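Local coordinates for PnpC (Pseudomonas putida, PDB 3N9T), which catalyses the Fe(3+)-dependent intradiol cleavage of the aromatic ring of hydroxyquinol (benzene-1,2,4-triol), opening it between adjacent hydroxylated carbons, at the 1-heptadecanoyl-2-tridecanoyl-3-glycerol-phosphonyl choline site and the interface of chains A and B. Residues are numbered along the deposited sequence; one frame, centred on the assembly and turned at random. Chains: chain A/B, PnpC.

Contact 1: the 1-heptadecanoyl-2-tridecanoyl-3-glycerol-phosphonyl choline site. Residues chain A 42, 48, 52-53, 55-57, 59-60, 75, 78-79, 82, 204, 208; chain B 24-25, 28, 31-32, 35, 39, 57, 60. With HGX (1-heptadecanoyl-2-tridecanoyl-3-glycerol-phosphonyl choline), chain C.
A:Glu55 lies alongside the start of both acyl chains and buries 48 Å² against the lipid. CG, anti to the backbone N (chi1 176°), comes 3.9 Å from HGX C14 of one chain, and the bend at chi2 turns the carboxylate toward the ester of the other. A:Phe59 takes the second chain on its face: HGX C35 rides over the ring centre, 4.0 Å from the centroid, as a CH-pi contact. From chain B, B:Phe28 sets its CE1 corner beside the start of that second chain, with its ring held between B:Met32 CG on one face and A:Ala208 CB on the other. Deeper in, B:Leu35 offers CD2 to C38 of one chain, and A:Trp53 meets the end of the other through CD1, 3.6 Å from HGX C22. The long tail finishes at HGX C48, where B:Ile57 CD1 stands 3.6 Å away and A:Ser79 CB also touches.

Polar recognition is concentrated at the head. B:Asn25, with CG anti to its N (chi1 179°), donates from ND2 to the phosphate oxygen HGX O4 over 3.1 Å, nearly straight at 165° and in the amide plane. B:Pro24 CB packs on the choline arm at HGX C5, 3.7 Å off.

A:Phe75 borders the end of the tail chiefly by its carbonyl O, while its ring serves the packing between chains: B:Leu60 CB sits over the centre of its face, 3.6 Å from the ring centroid, as a CH-pi contact, and its edge meets A:Leu60 CD2. An alanine here would remove that ring, and would probably loosen both leucines and, through them, the wall around the tail.

The protein hides 774 of the lipid's 1014 Å², although the ligand is poorly ordered. This tunnel between the N-terminal helices of the two chains holds a phospholipid, perhaps carried over from the expression host; it is not the substrate, and the lipid probably fills and stabilises the dimer core.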
loop_
_atom_site.group_PDB
_atom_site.type_symbol
_atom_site.label_atom_id
_atom_site.label_comp_id
_atom_site.label_asym_id
_atom_site.label_seq_id
_atom_site.Cartn_x
_atom_site.Cartn_y
_atom_site.Cartn_z
ATOM N N PHE A 42 2.767 11.853 -4.663
ATOM C CA PHE A 42 1.325 11.668 -4.650
ATOM C C PHE A 42 0.602 12.451 -3.525
ATOM O O PHE A 42 -0.403 13.204 -3.762
ATOM C CB PHE A 42 1.024 10.168 -4.566
ATOM C CG PHE A 42 -0.324 9.869 -4.000
ATOM C CD1 PHE A 42 -1.500 10.218 -4.723
ATOM C CD2 PHE A 42 -0.442 9.226 -2.776
ATOM C CE1 PHE A 42 -2.738 9.937 -4.190
ATOM C CE2 PHE A 42 -1.682 8.993 -2.231
ATOM C CZ PHE A 42 -2.832 9.313 -2.960
ATOM N N LEU A 48 -3.337 15.489 0.351
ATOM C CA LEU A 48 -4.144 14.553 1.110
ATOM C C LEU A 48 -4.506 15.099 2.509
ATOM O O LEU A 48 -3.618 15.611 3.234
ATOM C CB LEU A 48 -3.326 13.219 1.286
ATOM C CG LEU A 48 -4.138 11.943 1.520
ATOM C CD1 LEU A 48 -4.835 11.600 0.203
ATOM C CD2 LEU A 48 -3.187 10.795 1.888
ATOM N N GLU A 52 -8.639 11.729 4.871
ATOM C CA GLU A 52 -8.343 10.843 3.732
ATOM C C GLU A 52 -7.207 9.827 4.039
ATOM O O GLU A 52 -7.241 8.672 3.580
ATOM C CB GLU A 52 -7.945 11.717 2.550
ATOM C CG GLU A 52 -9.200 12.581 2.046
ATOM C CD GLU A 52 -8.838 13.634 1.072
ATOM O OE1 GLU A 52 -7.632 14.004 0.975
ATOM O OE2 GLU A 52 -9.812 14.122 0.389
ATOM N N TRP A 53 -6.168 10.301 4.739
ATOM C CA TRP A 53 -5.072 9.442 5.172
ATOM C C TRP A 53 -5.638 8.324 6.066
ATOM O O TRP A 53 -5.318 7.128 5.840
ATOM C CB TRP A 53 -4.039 10.283 5.909
ATOM C CG TRP A 53 -2.914 9.482 6.534
ATOM C CD1 TRP A 53 -1.756 9.037 5.918
ATOM C CD2 TRP A 53 -2.897 8.953 7.865
ATOM N NE1 TRP A 53 -1.020 8.275 6.816
ATOM C CE2 TRP A 53 -1.681 8.252 8.024
ATOM C CE3 TRP A 53 -3.769 9.058 8.964
ATOM C CZ2 TRP A 53 -1.329 7.625 9.235
ATOM C CZ3 TRP A 53 -3.422 8.427 10.166
ATOM C CH2 TRP A 53 -2.205 7.714 10.278
ATOM N N GLU A 55 -8.604 7.158 6.023
ATOM C CA GLU A 55 -9.322 6.228 5.096
ATOM C C GLU A 55 -8.354 5.242 4.404
ATOM O O GLU A 55 -8.570 4.053 4.428
ATOM C CB GLU A 55 -10.197 6.991 4.065
ATOM C CG GLU A 55 -10.871 6.082 3.045
ATOM C CD GLU A 55 -11.787 4.972 3.675
ATOM O OE1 GLU A 55 -12.424 5.225 4.701
ATOM O OE2 GLU A 55 -11.890 3.850 3.127
ATOM N N GLY A 56 -7.240 5.756 3.852
ATOM C CA GLY A 56 -6.205 4.912 3.230
ATOM C C GLY A 56 -5.707 3.907 4.226
ATOM O O GLY A 56 -5.539 2.743 3.895
ATOM N N ILE A 57 -5.451 4.349 5.466
ATOM C CA ILE A 57 -5.005 3.408 6.526
ATOM C C ILE A 57 -6.087 2.332 6.799
ATOM O O ILE A 57 -5.788 1.140 6.833
ATOM C CB ILE A 57 -4.626 4.156 7.877
ATOM C CG1 ILE A 57 -3.319 5.007 7.720
ATOM C CG2 ILE A 57 -4.493 3.175 8.976
ATOM C CD1 ILE A 57 -2.027 4.148 7.560
ATOM N N PHE A 59 -8.532 1.327 4.840
ATOM C CA PHE A 59 -8.612 0.501 3.637
ATOM C C PHE A 59 -7.500 -0.543 3.479
ATOM O O PHE A 59 -7.776 -1.712 3.157
ATOM C CB PHE A 59 -8.688 1.380 2.372
ATOM C CG PHE A 59 -9.011 0.592 1.125
ATOM C CD1 PHE A 59 -7.998 0.005 0.392
ATOM C CD2 PHE A 59 -10.358 0.475 0.679
ATOM C CE1 PHE A 59 -8.302 -0.752 -0.774
ATOM C CE2 PHE A 59 -10.662 -0.277 -0.452
ATOM C CZ PHE A 59 -9.643 -0.869 -1.196
ATOM N N LEU A 60 -6.239 -0.124 3.627
ATOM C CA LEU A 60 -5.092 -1.043 3.540
ATOM C C LEU A 60 -5.177 -2.106 4.581
ATOM O O LEU A 60 -4.764 -3.256 4.355
ATOM C CB LEU A 60 -3.770 -0.279 3.749
ATOM C CG LEU A 60 -3.439 0.583 2.519
ATOM C CD1 LEU A 60 -2.213 1.520 2.766
ATOM C CD2 LEU A 60 -3.231 -0.235 1.330
ATOM N N PHE A 75 -4.975 -8.392 -1.532
ATOM C CA PHE A 75 -3.900 -7.491 -2.051
ATOM C C PHE A 75 -3.612 -7.742 -3.537
ATOM O O PHE A 75 -3.353 -6.793 -4.285
ATOM C CB PHE A 75 -2.582 -7.454 -1.224
ATOM C CG PHE A 75 -2.573 -6.303 -0.229
ATOM C CD1 PHE A 75 -2.701 -6.555 1.127
ATOM C CD2 PHE A 75 -2.547 -4.939 -0.678
ATOM C CE1 PHE A 75 -2.832 -5.503 2.062
ATOM C CE2 PHE A 75 -2.624 -3.886 0.246
ATOM C CZ PHE A 75 -2.775 -4.147 1.621
ATOM N N LEU A 78 -6.371 -6.254 -5.397
ATOM C CA LEU A 78 -6.164 -4.783 -5.487
ATOM C C LEU A 78 -5.129 -4.426 -6.536
ATOM O O LEU A 78 -5.367 -3.506 -7.365
ATOM C CB LEU A 78 -5.731 -4.223 -4.097
ATOM C CG LEU A 78 -5.551 -2.717 -3.929
ATOM C CD1 LEU A 78 -6.873 -1.944 -4.280
ATOM C CD2 LEU A 78 -5.066 -2.407 -2.492
ATOM N N SER A 79 -3.996 -5.151 -6.513
ATOM C CA SER A 79 -2.947 -5.020 -7.587
ATOM C C SER A 79 -3.563 -5.218 -8.967
ATOM O O SER A 79 -3.317 -4.412 -9.898
ATOM C CB SER A 79 -1.816 -6.087 -7.409
ATOM O OG SER A 79 -0.862 -5.968 -8.471
ATOM N N LEU A 82 -6.059 -2.301 -9.973
ATOM C CA LEU A 82 -5.394 -1.010 -10.173
ATOM C C LEU A 82 -4.408 -1.104 -11.318
ATOM O O LEU A 82 -3.680 -0.129 -11.612
ATOM C CB LEU A 82 -4.641 -0.563 -8.915
ATOM C CG LEU A 82 -5.479 -0.283 -7.674
ATOM C CD1 LEU A 82 -4.596 0.164 -6.532
ATOM C CD2 LEU A 82 -6.461 0.852 -8.059
ATOM N N GLU A 204 -15.470 -2.264 -2.565
ATOM C CA GLU A 204 -15.797 -0.900 -2.128
ATOM C C GLU A 204 -15.179 0.144 -2.985
ATOM O O GLU A 204 -15.835 1.139 -3.339
ATOM C CB GLU A 204 -15.307 -0.621 -0.717
ATOM C CG GLU A 204 -16.139 -1.239 0.365
ATOM C CD GLU A 204 -15.444 -1.074 1.735
ATOM O OE1 GLU A 204 -14.627 -0.102 1.917
ATOM O OE2 GLU A 204 -15.685 -1.938 2.596
ATOM N N ALA A 208 -17.209 2.895 -5.299
ATOM C CA ALA A 208 -16.902 4.308 -5.275
ATOM C C ALA A 208 -16.460 4.822 -6.632
ATOM O O ALA A 208 -16.763 5.967 -7.001
ATOM C CB ALA A 208 -15.831 4.593 -4.233
ATOM N N PRO B 24 -18.456 9.192 -9.177
ATOM C CA PRO B 24 -19.425 10.267 -8.862
ATOM C C PRO B 24 -18.723 11.386 -8.038
ATOM O O PRO B 24 -18.912 12.576 -8.314
ATOM C CB PRO B 24 -20.463 9.523 -7.974
ATOM C CG PRO B 24 -20.305 8.121 -8.248
ATOM C CD PRO B 24 -18.971 7.860 -8.788
ATOM N N ASN B 25 -17.854 11.002 -7.091
ATOM C CA ASN B 25 -17.141 11.990 -6.227
ATOM C C ASN B 25 -15.821 12.413 -6.872
ATOM O O ASN B 25 -14.884 11.593 -6.956
ATOM C CB ASN B 25 -16.853 11.341 -4.860
ATOM C CG ASN B 25 -16.082 12.280 -3.874
ATOM O OD1 ASN B 25 -15.496 13.269 -4.257
ATOM N ND2 ASN B 25 -16.159 11.957 -2.599
ATOM N N PHE B 28 -12.504 11.804 -4.933
ATOM C CA PHE B 28 -12.098 10.412 -4.995
ATOM C C PHE B 28 -11.481 10.096 -6.356
ATOM O O PHE B 28 -10.430 9.443 -6.454
ATOM C CB PHE B 28 -13.314 9.507 -4.761
ATOM C CG PHE B 28 -12.975 8.043 -4.829
ATOM C CD1 PHE B 28 -12.332 7.421 -3.740
ATOM C CD2 PHE B 28 -13.240 7.320 -5.954
ATOM C CE1 PHE B 28 -11.996 6.069 -3.761
ATOM C CE2 PHE B 28 -12.889 5.928 -6.021
ATOM C CZ PHE B 28 -12.302 5.317 -4.927
ATOM N N ILE B 31 -8.022 11.673 -6.323
ATOM C CA ILE B 31 -7.050 10.930 -5.513
ATOM C C ILE B 31 -6.644 9.617 -6.231
ATOM O O ILE B 31 -5.458 9.297 -6.329
ATOM C CB ILE B 31 -7.641 10.606 -4.150
ATOM C CG1 ILE B 31 -7.693 11.900 -3.279
ATOM C CG2 ILE B 31 -6.765 9.586 -3.452
ATOM C CD1 ILE B 31 -8.526 11.709 -1.975
ATOM N N MET B 32 -7.636 8.852 -6.707
ATOM C CA MET B 32 -7.316 7.544 -7.309
ATOM C C MET B 32 -6.534 7.700 -8.630
ATOM O O MET B 32 -5.644 6.910 -8.911
ATOM C CB MET B 32 -8.581 6.749 -7.539
ATOM C CG MET B 32 -9.301 6.268 -6.210
ATOM S SD MET B 32 -8.159 5.504 -4.994
ATOM C CE MET B 32 -7.583 4.062 -5.895
ATOM N N LEU B 35 -3.052 8.460 -7.530
ATOM C CA LEU B 35 -2.372 7.357 -6.863
ATOM C C LEU B 35 -1.958 6.286 -7.935
ATOM O O LEU B 35 -0.832 5.732 -7.920
ATOM C CB LEU B 35 -3.415 6.814 -5.902
ATOM C CG LEU B 35 -3.104 5.539 -5.163
ATOM C CD1 LEU B 35 -1.738 5.695 -4.635
ATOM C CD2 LEU B 35 -4.101 5.430 -3.992
ATOM N N LEU B 39 1.763 5.097 -8.784
ATOM C CA LEU B 39 2.073 3.701 -8.534
ATOM C C LEU B 39 2.676 3.054 -9.795
ATOM O O LEU B 39 3.707 2.361 -9.733
ATOM C CB LEU B 39 0.750 3.023 -8.248
ATOM C CG LEU B 39 0.671 1.591 -7.758
ATOM C CD1 LEU B 39 1.716 1.262 -6.715
ATOM C CD2 LEU B 39 -0.786 1.390 -7.227
ATOM N N ILE B 57 3.576 -7.781 -2.271
ATOM C CA ILE B 57 2.281 -8.397 -1.882
ATOM C C ILE B 57 2.393 -9.096 -0.503
ATOM O O ILE B 57 1.560 -8.884 0.375
ATOM C CB ILE B 57 1.749 -9.424 -2.972
ATOM C CG1 ILE B 57 1.306 -8.695 -4.287
ATOM C CG2 ILE B 57 0.642 -10.228 -2.410
ATOM C CD1 ILE B 57 0.011 -7.840 -4.124
ATOM N N LEU B 60 2.754 -6.258 2.314
ATOM C CA LEU B 60 1.500 -5.535 2.582
ATOM C C LEU B 60 0.536 -6.391 3.329
ATOM O O LEU B 60 -0.237 -5.902 4.169
ATOM C CB LEU B 60 0.830 -5.105 1.263
ATOM C CG LEU B 60 1.603 -3.946 0.611
ATOM C CD1 LEU B 60 1.072 -3.611 -0.820
ATOM C CD2 LEU B 60 1.598 -2.757 1.455
HETATM O O11 HGX C . -12.855 9.880 -0.637
HETATM C C11 HGX C . -12.496 9.074 0.165
HETATM C C12 HGX C . -11.083 9.134 0.646
HETATM C C13 HGX C . -10.205 8.264 -0.219
HETATM C C14 HGX C . -8.887 8.238 0.507
HETATM C C15 HGX C . -7.882 7.459 -0.245
HETATM C C16 HGX C . -6.545 7.695 0.382
HETATM C C17 HGX C . -5.595 6.633 -0.111
HETATM C C18 HGX C . -4.189 7.131 0.155
HETATM C C19 HGX C . -3.279 5.993 0.559
HETATM C C20 HGX C . -2.273 6.574 1.556
HETATM C C21 HGX C . -2.768 6.511 3.004
HETATM C C22 HGX C . -1.755 6.004 4.035
HETATM C C23 HGX C . -0.428 5.501 3.457
HETATM O O3 HGX C . -13.441 8.093 0.632
HETATM C C3 HGX C . -14.722 7.946 0.026
HETATM C C2 HGX C . -14.866 6.646 -0.753
HETATM C C1 HGX C . -16.326 6.492 -1.073
HETATM O O3P HGX C . -16.611 7.451 -2.079
HETATM O O2 HGX C . -14.511 5.489 -0.002
HETATM C C31 HGX C . -13.480 4.642 -0.616
HETATM O O31 HGX C . -13.739 3.515 -0.961
HETATM C C32 HGX C . -12.058 4.992 -0.810
HETATM C C33 HGX C . -11.436 3.681 -1.304
HETATM C C34 HGX C . -9.980 3.686 -0.920
HETATM C C35 HGX C . -9.054 3.283 -2.040
HETATM C C36 HGX C . -7.682 3.234 -1.470
HETATM C C37 HGX C . -6.872 2.304 -2.353
HETATM C C38 HGX C . -5.451 2.475 -1.900
HETATM C C39 HGX C . -4.629 1.250 -2.244
HETATM C C40 HGX C . -3.325 1.602 -2.942
HETATM C C42 HGX C . -2.156 1.825 -1.981
HETATM C C43 HGX C . -1.014 0.802 -2.136
HETATM C C44 HGX C . -0.891 0.184 -3.531
HETATM C C45 HGX C . -0.953 -1.338 -3.423
HETATM C C46 HGX C . -1.511 -2.040 -4.676
HETATM C C47 HGX C . -0.527 -3.095 -5.168
HETATM C C48 HGX C . -0.750 -4.294 -4.269
HETATM O O1 HGX C . -18.980 7.371 -1.267
HETATM P P1 HGX C . -17.959 8.305 -1.925
HETATM O O4 HGX C . -17.550 9.597 -1.241
HETATM O O5 HGX C . -18.404 8.582 -3.473
HETATM C C4 HGX C . -19.640 9.268 -3.768
HETATM C C5 HGX C . -20.653 8.373 -4.500
HETATM N N1 HGX C . -21.673 7.658 -3.676
HETATM C C6 HGX C . -22.903 7.525 -4.484
HETATM C C7 HGX C . -22.026 8.340 -2.405
HETATM C C8 HGX C . -21.184 6.295 -3.389
#

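Contact 2: the interface of chains A and B. Residues chain A 60-61, 64-65, 67, 75; chain B 60-61, 64-65, 67, 75.
Two copies of helix 50-65 cross about a two-fold axis here, so every contact has its twin. The packed half is aromatic and aliphatic. The rings of A:Phe75 and B:Phe75 reach toward each other tip to tip, CZ to CZ at 3.9 Å, while B:Phe75 lies flat under A:Leu60 CB just as its mate does in the reverse sense. A:Thr61 slides past B:Phe75 in the opposite direction, its hydroxyl OG1 3.6 Å from ring atom CD1. Its methyl, anti to the backbone N, is thereby sent to B:Cys67, with CG2 3.5 Å from CB. Within each chain the backbone supports this arrangement: A:Phe75 N donates to A:Cys67 SG at 3.5 Å, tying the base of the ring to the cysteine beneath the partner's threonine.

The glutamine half is polar and rests on hydrogen bonds rather than on close carbon packing. A:Gln65 bends at chi2 (-82°) and donates from NE2 to B:Gly64 O over 3.2 Å, almost straight at 176° and in its own amide plane, but the donor sits above the carbonyl plane, 36° out of it. The same NE2 also comes near B:Cys67 O. B:Gly64 lies in the last turn of helix 50-65, so the negative end of the helix dipole would probably make its carbonyl a better acceptor.

Together the hydrophobic core and the paired amide bonds probably help lock the two chains into the dimer that this family forms through its N-terminal helices.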
loop_
_atom_site.group_PDB
_atom_site.type_symbol
_atom_site.label_atom_id
_atom_site.label_comp_id
_atom_site.label_asym_id
_atom_site.label_seq_id
_atom_site.Cartn_x
_atom_site.Cartn_y
_atom_site.Cartn_z
ATOM N N LEU A 60 -6.239 -0.124 3.627
ATOM C CA LEU A 60 -5.092 -1.043 3.540
ATOM C C LEU A 60 -5.177 -2.106 4.581
ATOM O O LEU A 60 -4.764 -3.256 4.355
ATOM C CB LEU A 60 -3.770 -0.279 3.749
ATOM C CG LEU A 60 -3.439 0.583 2.519
ATOM C CD1 LEU A 60 -2.213 1.520 2.766
ATOM C CD2 LEU A 60 -3.231 -0.235 1.330
ATOM N N THR A 61 -5.626 -1.695 5.767
ATOM C CA THR A 61 -5.652 -2.617 6.882
ATOM C C THR A 61 -6.682 -3.726 6.530
ATOM O O THR A 61 -6.386 -4.938 6.610
ATOM C CB THR A 61 -5.952 -1.879 8.211
ATOM O OG1 THR A 61 -4.916 -0.903 8.474
ATOM C CG2 THR A 61 -5.908 -2.852 9.447
ATOM N N GLY A 64 -5.470 -6.126 3.845
ATOM C CA GLY A 64 -4.610 -7.170 4.416
ATOM C C GLY A 64 -5.415 -8.180 5.239
ATOM O O GLY A 64 -5.183 -9.400 5.125
ATOM N N GLN A 65 -6.380 -7.690 6.025
ATOM C CA GLN A 65 -7.176 -8.570 6.893
ATOM C C GLN A 65 -8.089 -9.515 6.129
ATOM O O GLN A 65 -8.447 -10.568 6.678
ATOM C CB GLN A 65 -8.029 -7.757 7.867
ATOM C CG GLN A 65 -7.203 -7.152 8.993
ATOM C CD GLN A 65 -6.942 -8.158 10.107
ATOM O OE1 GLN A 65 -7.866 -8.863 10.550
ATOM N NE2 GLN A 65 -5.690 -8.222 10.579
ATOM N N CYS A 67 -7.209 -11.055 3.463
ATOM C CA CYS A 67 -6.393 -12.121 2.935
ATOM C C CYS A 67 -6.439 -13.279 3.962
ATOM O O CYS A 67 -6.181 -13.069 5.136
ATOM C CB CYS A 67 -4.962 -11.630 2.676
ATOM S SG CYS A 67 -4.822 -10.281 1.468
ATOM N N PHE A 75 -4.975 -8.392 -1.532
ATOM C CA PHE A 75 -3.900 -7.491 -2.051
ATOM C C PHE A 75 -3.612 -7.742 -3.537
ATOM O O PHE A 75 -3.353 -6.793 -4.285
ATOM C CB PHE A 75 -2.582 -7.454 -1.224
ATOM C CG PHE A 75 -2.573 -6.303 -0.229
ATOM C CD1 PHE A 75 -2.701 -6.555 1.127
ATOM C CD2 PHE A 75 -2.547 -4.939 -0.678
ATOM C CE1 PHE A 75 -2.832 -5.503 2.062
ATOM C CE2 PHE A 75 -2.624 -3.886 0.246
ATOM C CZ PHE A 75 -2.775 -4.147 1.621
ATOM N N LEU B 60 2.754 -6.258 2.314
ATOM C CA LEU B 60 1.500 -5.535 2.582
ATOM C C LEU B 60 0.536 -6.391 3.329
ATOM O O LEU B 60 -0.237 -5.902 4.169
ATOM C CB LEU B 60 0.830 -5.105 1.263
ATOM C CG LEU B 60 1.603 -3.946 0.611
ATOM C CD1 LEU B 60 1.072 -3.611 -0.820
ATOM C CD2 LEU B 60 1.598 -2.757 1.455
ATOM N N THR B 61 0.513 -7.669 2.950
ATOM C CA THR B 61 -0.458 -8.571 3.533
ATOM C C THR B 61 -0.106 -8.704 5.040
ATOM O O THR B 61 -0.969 -8.531 5.928
ATOM C CB THR B 61 -0.492 -9.921 2.774
ATOM O OG1 THR B 61 -0.874 -9.699 1.396
ATOM C CG2 THR B 61 -1.595 -10.888 3.343
ATOM N N GLY B 64 -0.933 -5.600 7.070
ATOM C CA GLY B 64 -2.352 -5.578 7.450
ATOM C C GLY B 64 -2.665 -6.616 8.534
ATOM O O GLY B 64 -3.394 -6.307 9.496
ATOM N N GLN B 65 -2.087 -7.816 8.409
ATOM C CA GLN B 65 -2.362 -8.897 9.366
ATOM C C GLN B 65 -1.819 -8.629 10.759
ATOM O O GLN B 65 -2.349 -9.202 11.723
ATOM C CB GLN B 65 -1.792 -10.227 8.873
ATOM C CG GLN B 65 -2.614 -10.824 7.740
ATOM C CD GLN B 65 -3.834 -11.574 8.260
ATOM O OE1 GLN B 65 -3.728 -12.368 9.212
ATOM N NE2 GLN B 65 -4.994 -11.343 7.633
ATOM N N CYS B 67 -1.982 -5.775 12.203
ATOM C CA CYS B 67 -2.862 -4.828 12.841
ATOM C C CYS B 67 -3.896 -5.646 13.654
ATOM O O CYS B 67 -4.528 -6.542 13.118
ATOM C CB CYS B 67 -3.529 -3.920 11.798
ATOM S SG CYS B 67 -2.383 -2.913 10.814
ATOM N N PHE B 75 0.089 -0.555 9.860
ATOM C CA PHE B 75 0.009 0.366 8.683
ATOM C C PHE B 75 0.372 1.809 9.060
ATOM O O PHE B 75 1.014 2.510 8.272
ATOM C CB PHE B 75 -1.315 0.316 7.868
ATOM C CG PHE B 75 -1.209 -0.621 6.675
ATOM C CD1 PHE B 75 -1.880 -1.833 6.682
ATOM C CD2 PHE B 75 -0.328 -0.326 5.579
ATOM C CE1 PHE B 75 -1.694 -2.783 5.651
ATOM C CE2 PHE B 75 -0.175 -1.240 4.526
ATOM C CZ PHE B 75 -0.843 -2.478 4.546
#

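Contact 1 and contact 2 have centres about 13 Å apart and share A:Leu60, A:Phe75 and B:Leu60, so the inner end of the lipid tunnel abuts the chain-to-chain packing. Helices 50-65 and 74-81 serve both: in contact 1 they line acyl chains together with helix 26-46 of the other subunit, and in contact 2 helix 50-65 meets its own copy near the two-fold axis. Lipid occupancy and pairing of the chains may therefore be coupled, with the phospholipid perhaps filling part of the shared core; the structure alone does not show whether the lipid affects catalysis.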